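Local coordinates for protein precorrin-3 methylase (Rhodobacter capsulatus, PDB 3NUT) that probably transfers a methyl group from S-adenosyl-L-methionine to a corrin-ring precursor in adenosylcobalamin (vitamin B12) biosynthesis, at residues A[196-201]-A[228-233]; A[120-125]-A[137-142]; A[155-160]-A[188-193]. All blocks are in the same frame, centred on the assembly; numbering follows the deposited sequence.

Contact 1 (A[196-201]-A[228-233]). With SAH (S-adenosyl-L-homocysteine), chain E.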
loop_
_atom_site.group_PDB
_atom_site.type_symbol
_atom_site.label_atom_id
_atom_site.label_comp_id
_atom_site.label_asym_id
_atom_site.label_seq_id
_atom_site.Cartn_x
_atom_site.Cartn_y
_atom_site.Cartn_z
ATOM N N LEU A 196 -16.734 6.870 -10.467
ATOM C CA LEU A 196 -17.055 6.341 -9.156
ATOM C C LEU A 196 -16.139 6.896 -8.049
ATOM O O LEU A 196 -14.922 6.909 -8.183
ATOM C CB LEU A 196 -16.987 4.814 -9.195
ATOM C CG LEU A 196 -18.222 3.905 -9.364
ATOM C CD1 LEU A 196 -19.458 4.544 -10.034
ATOM C CD2 LEU A 196 -17.810 2.630 -10.097
ATOM N N ILE A 197 -16.750 7.388 -6.976
ATOM C CA ILE A 197 -16.040 7.810 -5.783
ATOM C C ILE A 197 -16.615 7.056 -4.594
ATOM O O ILE A 197 -17.826 6.817 -4.506
ATOM C CB ILE A 197 -16.188 9.313 -5.489
ATOM C CG1 ILE A 197 -16.248 10.149 -6.791
ATOM C CG2 ILE A 197 -15.095 9.781 -4.503
ATOM C CD1 ILE A 197 -14.934 10.243 -7.607
ATOM N N LEU A 198 -15.713 6.699 -3.685
ATOM C CA LEU A 198 -16.010 5.829 -2.569
ATOM C C LEU A 198 -15.564 6.536 -1.319
ATOM O O LEU A 198 -14.424 6.997 -1.240
ATOM C CB LEU A 198 -15.214 4.521 -2.679
ATOM C CG LEU A 198 -15.553 3.417 -3.672
ATOM C CD1 LEU A 198 -15.145 3.733 -5.107
ATOM C CD2 LEU A 198 -14.838 2.160 -3.209
ATOM N N PHE A 199 -16.457 6.603 -0.340
ATOM C CA PHE A 199 -16.103 7.139 0.961
ATOM C C PHE A 199 -16.119 5.968 1.928
ATOM O O PHE A 199 -17.166 5.332 2.161
ATOM C CB PHE A 199 -17.057 8.261 1.395
ATOM C CG PHE A 199 -17.046 9.452 0.473
ATOM C CD1 PHE A 199 -16.221 10.541 0.734
ATOM C CD2 PHE A 199 -17.856 9.476 -0.666
ATOM C CE1 PHE A 199 -16.200 11.647 -0.123
ATOM C CE2 PHE A 199 -17.844 10.567 -1.527
ATOM C CZ PHE A 199 -17.011 11.662 -1.251
ATOM N N ALA A 200 -14.939 5.650 2.448
ATOM C CA ALA A 200 -14.811 4.493 3.327
ATOM C C ALA A 200 -14.390 4.945 4.715
ATOM O O ALA A 200 -13.301 5.485 4.930
ATOM C CB ALA A 200 -13.868 3.448 2.747
ATOM N N ARG A 201 -15.308 4.731 5.639
ATOM C CA ARG A 201 -15.237 5.335 6.936
ATOM C C ARG A 201 -14.925 4.282 7.975
ATOM O O ARG A 201 -15.599 3.249 8.044
ATOM C CB ARG A 201 -16.586 6.036 7.229
ATOM C CG ARG A 201 -16.744 6.521 8.656
ATOM C CD ARG A 201 -18.178 7.001 8.962
ATOM N NE ARG A 201 -18.521 6.782 10.376
ATOM C CZ ARG A 201 -17.996 7.470 11.391
ATOM N NH1 ARG A 201 -17.086 8.427 11.169
ATOM N NH2 ARG A 201 -18.383 7.201 12.631
ATOM N N VAL A 228 -11.143 7.505 4.255
ATOM C CA VAL A 228 -10.220 7.529 3.154
ATOM C C VAL A 228 -11.088 7.464 1.889
ATOM O O VAL A 228 -12.069 6.711 1.826
ATOM C CB VAL A 228 -9.144 6.390 3.260
ATOM C CG1 VAL A 228 -9.764 5.002 3.173
ATOM C CG2 VAL A 228 -8.070 6.547 2.189
ATOM N N VAL A 229 -10.740 8.265 0.899
ATOM C CA VAL A 229 -11.594 8.434 -0.269
ATOM C C VAL A 229 -10.912 7.820 -1.487
ATOM O O VAL A 229 -9.783 8.195 -1.853
ATOM C CB VAL A 229 -11.942 9.940 -0.510
ATOM C CG1 VAL A 229 -12.822 10.123 -1.764
ATOM C CG2 VAL A 229 -12.590 10.567 0.731
ATOM N N LEU A 230 -11.593 6.862 -2.097
ATOM C CA LEU A 230 -11.063 6.182 -3.255
ATOM C C LEU A 230 -11.737 6.708 -4.508
ATOM O O LEU A 230 -12.953 6.843 -4.565
ATOM C CB LEU A 230 -11.235 4.665 -3.148
ATOM C CG LEU A 230 -10.735 3.970 -1.874
ATOM C CD1 LEU A 230 -11.140 2.505 -1.888
ATOM C CD2 LEU A 230 -9.228 4.111 -1.653
ATOM N N VAL A 231 -10.919 7.027 -5.496
ATOM C CA VAL A 231 -11.382 7.480 -6.776
ATOM C C VAL A 231 -10.964 6.427 -7.791
ATOM O O VAL A 231 -9.789 6.090 -7.877
ATOM C CB VAL A 231 -10.742 8.837 -7.148
ATOM C CG1 VAL A 231 -11.463 9.443 -8.344
ATOM C CG2 VAL A 231 -10.799 9.792 -5.975
ATOM N N GLY A 232 -11.922 5.907 -8.558
ATOM C CA GLY A 232 -11.603 4.918 -9.582
ATOM C C GLY A 232 -10.813 5.455 -10.769
ATOM O O GLY A 232 -10.528 6.659 -10.839
ATOM N N ASN A 233 -10.413 4.549 -11.665
ATOM C CA ASN A 233 -10.025 4.902 -13.036
ATOM C C ASN A 233 -11.325 5.312 -13.762
ATOM O O ASN A 233 -12.429 5.215 -13.202
ATOM C CB ASN A 233 -9.459 3.680 -13.788
ATOM C CG ASN A 233 -8.135 3.184 -13.237
ATOM O OD1 ASN A 233 -7.060 3.710 -13.555
ATOM N ND2 ASN A 233 -8.196 2.127 -12.443
HETATM N N SAH E . 0.144 5.795 8.080
HETATM C CA SAH E . -1.332 5.853 7.849
HETATM C CB SAH E . -1.737 7.198 7.224
HETATM C CG SAH E . -1.699 8.327 8.255
HETATM S SD SAH E . -2.675 9.739 7.791
HETATM C C SAH E . -1.626 4.737 6.916
HETATM O O SAH E . -0.636 4.222 6.415
HETATM O OXT SAH E . -2.766 4.319 6.629
HETATM C "C5'" SAH E . -4.228 9.398 8.589
HETATM C "C4'" SAH E . -5.373 9.290 7.561
HETATM O "O4'" SAH E . -5.409 7.957 7.035
HETATM C "C3'" SAH E . -6.794 9.552 8.081
HETATM O "O3'" SAH E . -7.223 10.916 7.968
HETATM C "C2'" SAH E . -7.655 8.701 7.172
HETATM O "O2'" SAH E . -7.882 9.336 5.896
HETATM C "C1'" SAH E . -6.765 7.502 6.910
HETATM N N9 SAH E . -7.057 6.387 7.843
HETATM C C8 SAH E . -6.255 5.906 8.815
HETATM N N7 SAH E . -6.864 4.860 9.453
HETATM C C5 SAH E . -8.079 4.656 8.884
HETATM C C6 SAH E . -9.235 3.723 9.053
HETATM N N6 SAH E . -9.244 2.747 9.998
HETATM N N1 SAH E . -10.311 3.870 8.240
HETATM C C2 SAH E . -10.343 4.830 7.291
HETATM N N3 SAH E . -9.330 5.705 7.088
HETATM C C4 SAH E . -8.196 5.674 7.835
#
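Leu198 and Leu230 face each other as an antiparallel hydrogen-bonded pair. Leu198 N donates to Leu230 O at 2.9 Å, and Leu230 N returns the bond to Leu198 O at 3.0 Å. Ala200 and Val228 form the next such pair, again with two bonds. Each of these four bonds meets its carbonyl in the carbonyl plane. At the far end Gly232 N reaches Leu196 O at 3.2 Å, almost perfectly straight (178°) and nearly along the C=O axis. Ile197 with Val231 and Phe199 with Val229 are the non-hydrogen-bonded pairs between.

Side chains alternate between the two sheet faces. Ile197, Phe199, Val229 and Val231 share one. There Val229 is split between two partners. Its CG1, anti to the backbone N, meets Ile197 CG2 at 3.6 Å. Its CG2 lies 3.6 Å from Phe199 CD1, while CG1 sits over a face of that ring. Ile197 CD1 runs beside Val231 CG1, also at 3.6 Å.

On the other face the Leu198 and Leu230 side chains cross obliquely, with Leu198 CD2 3.9 Å from Leu230 CD1. Ala200 and Val228 pack there against Ala125 of helix 121-129.

The strands belong to the mixed sheet of a tetrapyrrole methylase. One end of the pair borders the S-adenosyl-L-homocysteine pocket, where Ala200 O lies 3.8 Å from SAH C2, on the adenine.

Contact 2 (A[120-125]-A[137-142]). With SAH (S-adenosyl-L-homocysteine), chain E.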
loop_
_atom_site.group_PDB
_atom_site.type_symbol
_atom_site.label_atom_id
_atom_site.label_comp_id
_atom_site.label_asym_id
_atom_site.label_seq_id
_atom_site.Cartn_x
_atom_site.Cartn_y
_atom_site.Cartn_z
ATOM N N THR A 120 -1.996 -0.446 5.123
ATOM C CA THR A 120 -2.440 0.943 5.038
ATOM C C THR A 120 -3.935 0.995 4.798
ATOM O O THR A 120 -4.474 0.171 4.039
ATOM C CB THR A 120 -1.855 1.734 3.876
ATOM O OG1 THR A 120 -1.970 0.962 2.671
ATOM C CG2 THR A 120 -0.444 2.097 4.113
ATOM N N ALA A 121 -4.571 2.017 5.386
ATOM C CA ALA A 121 -5.979 2.316 5.214
ATOM C C ALA A 121 -6.527 2.202 3.793
ATOM O O ALA A 121 -7.612 1.646 3.594
ATOM C CB ALA A 121 -6.297 3.695 5.818
ATOM N N MET A 122 -5.811 2.700 2.799
ATOM C CA MET A 122 -6.324 2.631 1.423
ATOM C C MET A 122 -6.601 1.192 0.960
ATOM O O MET A 122 -7.675 0.885 0.424
ATOM C CB MET A 122 -5.407 3.359 0.427
ATOM C CG MET A 122 -4.022 2.740 0.192
ATOM S SD MET A 122 -3.025 3.758 -0.946
ATOM C CE MET A 122 -4.032 3.656 -2.415
ATOM N N LEU A 123 -5.624 0.323 1.206
ATOM C CA LEU A 123 -5.682 -1.067 0.788
ATOM C C LEU A 123 -6.617 -1.844 1.685
ATOM O O LEU A 123 -7.203 -2.811 1.243
ATOM C CB LEU A 123 -4.275 -1.695 0.783
ATOM C CG LEU A 123 -3.273 -1.213 -0.292
ATOM C CD1 LEU A 123 -2.049 -2.098 -0.281
ATOM C CD2 LEU A 123 -3.867 -1.213 -1.687
ATOM N N ALA A 124 -6.760 -1.422 2.943
ATOM C CA ALA A 124 -7.758 -2.039 3.782
ATOM C C ALA A 124 -9.192 -1.650 3.318
ATOM O O ALA A 124 -10.091 -2.497 3.316
ATOM C CB ALA A 124 -7.532 -1.745 5.237
ATOM N N ALA A 125 -9.383 -0.401 2.899
ATOM C CA ALA A 125 -10.673 0.036 2.318
ATOM C C ALA A 125 -10.951 -0.578 0.937
ATOM O O ALA A 125 -12.047 -1.121 0.688
ATOM C CB ALA A 125 -10.738 1.548 2.243
ATOM N N PHE A 137 -2.540 3.219 -9.580
ATOM C CA PHE A 137 -3.195 4.115 -8.639
ATOM C C PHE A 137 -2.180 4.999 -7.930
ATOM O O PHE A 137 -0.969 4.749 -7.979
ATOM C CB PHE A 137 -4.037 3.304 -7.630
ATOM C CG PHE A 137 -3.212 2.485 -6.660
ATOM C CD1 PHE A 137 -2.761 3.043 -5.467
ATOM C CD2 PHE A 137 -2.889 1.165 -6.947
ATOM C CE1 PHE A 137 -1.996 2.290 -4.565
ATOM C CE2 PHE A 137 -2.105 0.406 -6.054
ATOM C CZ PHE A 137 -1.673 0.972 -4.856
ATOM N N CYS A 138 -2.670 6.031 -7.263
ATOM C CA CYS A 138 -1.781 6.876 -6.474
ATOM C C CYS A 138 -2.380 7.224 -5.122
ATOM O O CYS A 138 -3.600 7.161 -4.936
ATOM C CB CYS A 138 -1.443 8.143 -7.246
ATOM S SG CYS A 138 -2.873 9.172 -7.540
ATOM N N ALA A 139 -1.523 7.586 -4.176
ATOM C CA ALA A 139 -1.958 7.975 -2.847
ATOM C C ALA A 139 -1.663 9.444 -2.648
ATOM O O ALA A 139 -0.570 9.921 -2.970
ATOM C CB ALA A 139 -1.252 7.135 -1.782
ATOM N N ILE A 140 -2.633 10.167 -2.119
ATOM C CA ILE A 140 -2.514 11.617 -2.044
ATOM C C ILE A 140 -3.007 12.135 -0.699
ATOM O O ILE A 140 -4.132 11.836 -0.266
ATOM C CB ILE A 140 -3.274 12.328 -3.219
ATOM C CG1 ILE A 140 -2.648 11.975 -4.583
ATOM C CG2 ILE A 140 -3.259 13.841 -3.033
ATOM C CD1 ILE A 140 -3.482 12.429 -5.828
ATOM N N ASN A 141 -2.166 12.912 -0.041
ATOM C CA ASN A 141 -2.527 13.502 1.233
ATOM C C ASN A 141 -3.205 14.861 0.989
ATOM O O ASN A 141 -2.607 15.756 0.383
ATOM C CB ASN A 141 -1.251 13.657 2.059
ATOM C CG ASN A 141 -1.486 14.249 3.421
ATOM O OD1 ASN A 141 -2.590 14.193 3.977
ATOM N ND2 ASN A 141 -0.424 14.811 3.990
ATOM N N LEU A 142 -4.442 15.006 1.455
ATOM C CA LEU A 142 -5.232 16.242 1.242
ATOM C C LEU A 142 -5.229 17.218 2.421
ATOM O O LEU A 142 -5.905 18.247 2.361
ATOM C CB LEU A 142 -6.691 15.923 0.894
ATOM C CG LEU A 142 -7.069 14.988 -0.252
ATOM C CD1 LEU A 142 -8.536 15.156 -0.530
ATOM C CD2 LEU A 142 -6.276 15.231 -1.522
HETATM N N SAH E . 0.144 5.795 8.080
HETATM C CA SAH E . -1.332 5.853 7.849
HETATM C CB SAH E . -1.737 7.198 7.224
HETATM C CG SAH E . -1.699 8.327 8.255
HETATM S SD SAH E . -2.675 9.739 7.791
HETATM C C SAH E . -1.626 4.737 6.916
HETATM O O SAH E . -0.636 4.222 6.415
HETATM O OXT SAH E . -2.766 4.319 6.629
HETATM C "C5'" SAH E . -4.228 9.398 8.589
HETATM C "C4'" SAH E . -5.373 9.290 7.561
HETATM O "O4'" SAH E . -5.409 7.957 7.035
HETATM C "C3'" SAH E . -6.794 9.552 8.081
HETATM O "O3'" SAH E . -7.223 10.916 7.968
HETATM C "C2'" SAH E . -7.655 8.701 7.172
HETATM O "O2'" SAH E . -7.882 9.336 5.896
HETATM C "C1'" SAH E . -6.765 7.502 6.910
HETATM N N9 SAH E . -7.057 6.387 7.843
HETATM C C8 SAH E . -6.255 5.906 8.815
HETATM N N7 SAH E . -6.864 4.860 9.453
HETATM C C5 SAH E . -8.079 4.656 8.884
HETATM C C6 SAH E . -9.235 3.723 9.053
HETATM N N6 SAH E . -9.244 2.747 9.998
HETATM N N1 SAH E . -10.311 3.870 8.240
HETATM C C2 SAH E . -10.343 4.830 7.291
HETATM N N3 SAH E . -9.330 5.705 7.088
HETATM C C4 SAH E . -8.196 5.674 7.835
#
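Met122 has the most surface buried here, and its thioether does nearly all the touching. CG sits in the crowded position between the backbone N and the carbonyl carbon (chi1 67°). The chain then runs extended and bends at chi3 (-62°). This brings the methyl up to the CD1-CE1 side of the Phe137 ring. Met122 CE is 3.3 Å from Phe137 CE1, a tight fit, and almost as near to CD1. The approach is oblique. The sulfur makes a Met-aromatic contact, with Met122 SD 5.3 Å from the centroid of the Phe137 ring and 67° off its normal.

Phe137 also has its first torsion in the crowded position, and its side chain leaves the strand toward the helix. Leu123 CD2 adds a looser touch at Phe137 CZ, 4.4 Å away. Ala139, two residues further along the strand, lies on the same side. Its CB supports Met122 SD at 3.9 Å. No hydrogen bond joins the segments, so the contact is apolar packing.

The start of the same helix holds the ligand. Ala121 N donates to SAH OXT at 3.2 Å, and Ala121 CB lies 3.4 Å from SAH C4 of the adenine. The helix N terminus would probably favour the ligand carboxylate.

Helix 121-129 thus lies over the sheet that contains strand 137-141. Tyr169 of the adjacent strand 165-169 bonds through its hydroxyl to Met122 N. Cys138 points away from segment 120-125, and its side chain touches Ala159 of helix 149-161. Strand 137-141 also pairs in an antiparallel ladder with a strand of the second subunit, so the sheet continues across the dimer.

Contact 3 (A[155-160]-A[188-193]); sequences RLRHAA and REECEP
The Arg157 side chain starts with CG anti to the carbonyl carbon and stays extended from CG to NE. A near-perpendicular turn at the last torsion then sets the guanidinium across the gap between two helices. Glu189 and Glu190 both have CG anti to the carbonyl carbon, but their chains differ. Glu189 is extended beyond CG and reaches out to the guanidinium tip. Glu190 bends at chi2 (-91°), which turns its carboxylate across the arginine stem, the two side chains meeting at about a right angle.

The three residues form a salt-bridge network. Arg157 NH2 donates to Glu189 OE1 at 2.5 Å in a short, nearly straight bond that meets the oxygen from above the carboxylate plane. Arg157 NH1 donates to Glu190 OE2 at 2.8 Å, using the anti lone pair of that oxygen. A weak third bond runs from Arg157 NH1 to Glu189 OE1 at 3.3 Å. Both strong acceptors lie close to the guanidinium plane, whereas the Glu189 and Glu190 carboxylates are turned 35° and 68° from it. Glu190 OE2 also pairs with Arg161, so two arginines share its charge.

These helices belong to successive crossovers of the sheet. Helix 149-161 joins the parallel strands 137-141 and 165-169 in a beta-alpha-beta unit, and helix 179-190 leads on to strand 196-201. The network ties their C-terminal ends together. An alanine in place of Arg157 would remove the guanidinium and would probably leave Glu189 and Glu190 as close like charges with a looser link between the helix ends.

Beneath the charges the packing is apolar. Ala160 CB rests on Glu190 CB at 3.6 Å. Cys191, the first residue to leave the helix, brings SG to 4.1 Å from Ala160 CB. On another side of helix 149-161, His158 meets His158 of the second subunit.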
loop_
_atom_site.group_PDB
_atom_site.type_symbol
_atom_site.label_atom_id
_atom_site.label_comp_id
_atom_site.label_asym_id
_atom_site.label_seq_id
_atom_site.Cartn_x
_atom_site.Cartn_y
_atom_site.Cartn_z
ATOM N N ARG A 155 -0.813 17.841 -8.437
ATOM C CA ARG A 155 -0.872 16.404 -8.218
ATOM C C ARG A 155 -2.227 15.883 -8.676
ATOM O O ARG A 155 -2.291 14.892 -9.409
ATOM C CB ARG A 155 -0.616 16.028 -6.744
ATOM C CG ARG A 155 0.800 16.300 -6.242
ATOM C CD ARG A 155 1.745 15.121 -6.481
ATOM N NE ARG A 155 3.163 15.422 -6.255
ATOM C CZ ARG A 155 3.689 15.759 -5.072
ATOM N NH1 ARG A 155 2.898 15.866 -3.994
ATOM N NH2 ARG A 155 5.011 15.984 -4.963
ATOM N N LEU A 156 -3.298 16.551 -8.252
ATOM C CA LEU A 156 -4.644 16.111 -8.623
ATOM C C LEU A 156 -4.818 16.006 -10.125
ATOM O O LEU A 156 -5.166 14.956 -10.621
ATOM C CB LEU A 156 -5.714 17.033 -8.062
ATOM C CG LEU A 156 -6.342 16.809 -6.689
ATOM C CD1 LEU A 156 -6.223 15.354 -6.187
ATOM C CD2 LEU A 156 -5.750 17.772 -5.719
ATOM N N ARG A 157 -4.532 17.089 -10.845
ATOM C CA ARG A 157 -4.742 17.128 -12.309
ATOM C C ARG A 157 -3.921 16.105 -13.087
ATOM O O ARG A 157 -4.419 15.524 -14.061
ATOM C CB ARG A 157 -4.534 18.542 -12.882
ATOM C CG ARG A 157 -5.448 19.591 -12.252
ATOM C CD ARG A 157 -5.339 20.936 -12.967
ATOM N NE ARG A 157 -6.287 21.886 -12.402
ATOM C CZ ARG A 157 -7.558 21.975 -12.766
ATOM N NH1 ARG A 157 -8.025 21.181 -13.718
ATOM N NH2 ARG A 157 -8.360 22.854 -12.179
ATOM N N HIS A 158 -2.684 15.866 -12.662
ATOM C CA HIS A 158 -1.892 14.834 -13.315
ATOM C C HIS A 158 -2.341 13.380 -13.056
ATOM O O HIS A 158 -2.153 12.503 -13.907
ATOM C CB HIS A 158 -0.429 15.025 -12.998
ATOM C CG HIS A 158 0.177 16.156 -13.752
ATOM N ND1 HIS A 158 0.537 16.050 -15.077
ATOM C CD2 HIS A 158 0.449 17.429 -13.384
ATOM C CE1 HIS A 158 1.021 17.206 -15.492
ATOM N NE2 HIS A 158 0.981 18.059 -14.482
ATOM N N ALA A 159 -2.943 13.133 -11.901
ATOM C CA ALA A 159 -3.435 11.803 -11.577
ATOM C C ALA A 159 -4.702 11.601 -12.412
ATOM O O ALA A 159 -4.912 10.551 -13.010
ATOM C CB ALA A 159 -3.731 11.692 -10.072
ATOM N N ALA A 160 -5.511 12.651 -12.474
ATOM C CA ALA A 160 -6.669 12.692 -13.339
ATOM C C ALA A 160 -6.295 12.401 -14.784
ATOM O O ALA A 160 -6.940 11.570 -15.425
ATOM C CB ALA A 160 -7.387 14.038 -13.220
ATOM N N ARG A 188 -14.340 17.095 -10.784
ATOM C CA ARG A 188 -15.343 17.425 -11.791
ATOM C C ARG A 188 -14.695 18.096 -13.021
ATOM O O ARG A 188 -15.041 17.756 -14.151
ATOM C CB ARG A 188 -16.462 18.274 -11.204
ATOM C CG ARG A 188 -17.298 17.511 -10.193
ATOM C CD ARG A 188 -18.413 18.360 -9.625
ATOM N NE ARG A 188 -17.940 19.646 -9.093
ATOM C CZ ARG A 188 -18.067 20.040 -7.828
ATOM N NH1 ARG A 188 -18.652 19.261 -6.922
ATOM N NH2 ARG A 188 -17.602 21.226 -7.473
ATOM N N GLU A 189 -13.721 18.988 -12.811
ATOM C CA GLU A 189 -13.055 19.644 -13.937
ATOM C C GLU A 189 -12.390 18.660 -14.873
ATOM O O GLU A 189 -12.550 18.765 -16.080
ATOM C CB GLU A 189 -12.078 20.727 -13.483
ATOM C CG GLU A 189 -12.788 22.019 -13.086
ATOM C CD GLU A 189 -11.850 23.189 -12.814
ATOM O OE1 GLU A 189 -10.672 23.127 -13.211
ATOM O OE2 GLU A 189 -12.306 24.183 -12.211
ATOM N N GLU A 190 -11.684 17.679 -14.321
ATOM C CA GLU A 190 -10.798 16.822 -15.128
ATOM C C GLU A 190 -11.340 15.429 -15.481
ATOM O O GLU A 190 -10.719 14.704 -16.258
ATOM C CB GLU A 190 -9.438 16.695 -14.437
ATOM C CG GLU A 190 -8.656 17.987 -14.350
ATOM C CD GLU A 190 -7.731 18.198 -15.527
ATOM O OE1 GLU A 190 -7.464 17.233 -16.277
ATOM O OE2 GLU A 190 -7.245 19.333 -15.697
ATOM N N CYS A 191 -12.495 15.066 -14.928
ATOM C CA CYS A 191 -13.027 13.710 -15.061
ATOM C C CYS A 191 -14.470 13.675 -15.541
ATOM O O CYS A 191 -15.220 14.634 -15.361
ATOM C CB CYS A 191 -12.954 12.984 -13.706
ATOM S SG CYS A 191 -11.298 12.830 -12.968
ATOM N N GLU A 192 -14.857 12.545 -16.128
ATOM C CA GLU A 192 -16.243 12.303 -16.532
ATOM C C GLU A 192 -17.159 12.205 -15.308
ATOM O O GLU A 192 -16.784 11.579 -14.312
ATOM C CB GLU A 192 -16.339 11.021 -17.364
ATOM C CG GLU A 192 -16.217 9.716 -16.559
ATOM C CD GLU A 192 -14.783 9.363 -16.166
ATOM O OE1 GLU A 192 -13.828 9.970 -16.708
ATOM O OE2 GLU A 192 -14.618 8.459 -15.316
ATOM N N PRO A 193 -18.363 12.814 -15.376
ATOM C CA PRO A 193 -19.368 12.841 -14.290
ATOM C C PRO A 193 -19.672 11.507 -13.585
ATOM O O PRO A 193 -19.897 11.500 -12.366
ATOM C CB PRO A 193 -20.633 13.337 -15.003
ATOM C CG PRO A 193 -20.112 14.214 -16.087
ATOM C CD PRO A 193 -18.779 13.644 -16.523
#

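In the fold
From the N terminus, contact 2 comes first and closes a short loop from helix 121-129 to strand 137-141. Contact 3 follows, joining the ends of helices 149-161 and 179-190 round strand 165-169. Contact 1 closes last, from strand 196-201 to strand 227-231, with strand 209-214 between. The three run in series; none nests or crosses. All belong to one layered domain. Helix 121-129 covers one face of the mixed sheet, and Ala125 links contacts 1 and 2. The helices of contact 3 cover the other face, where Cys138 meets Ala159. Contacts 1 and 2 both border the ligand, while contacts 2 and 3 both reach the second subunit.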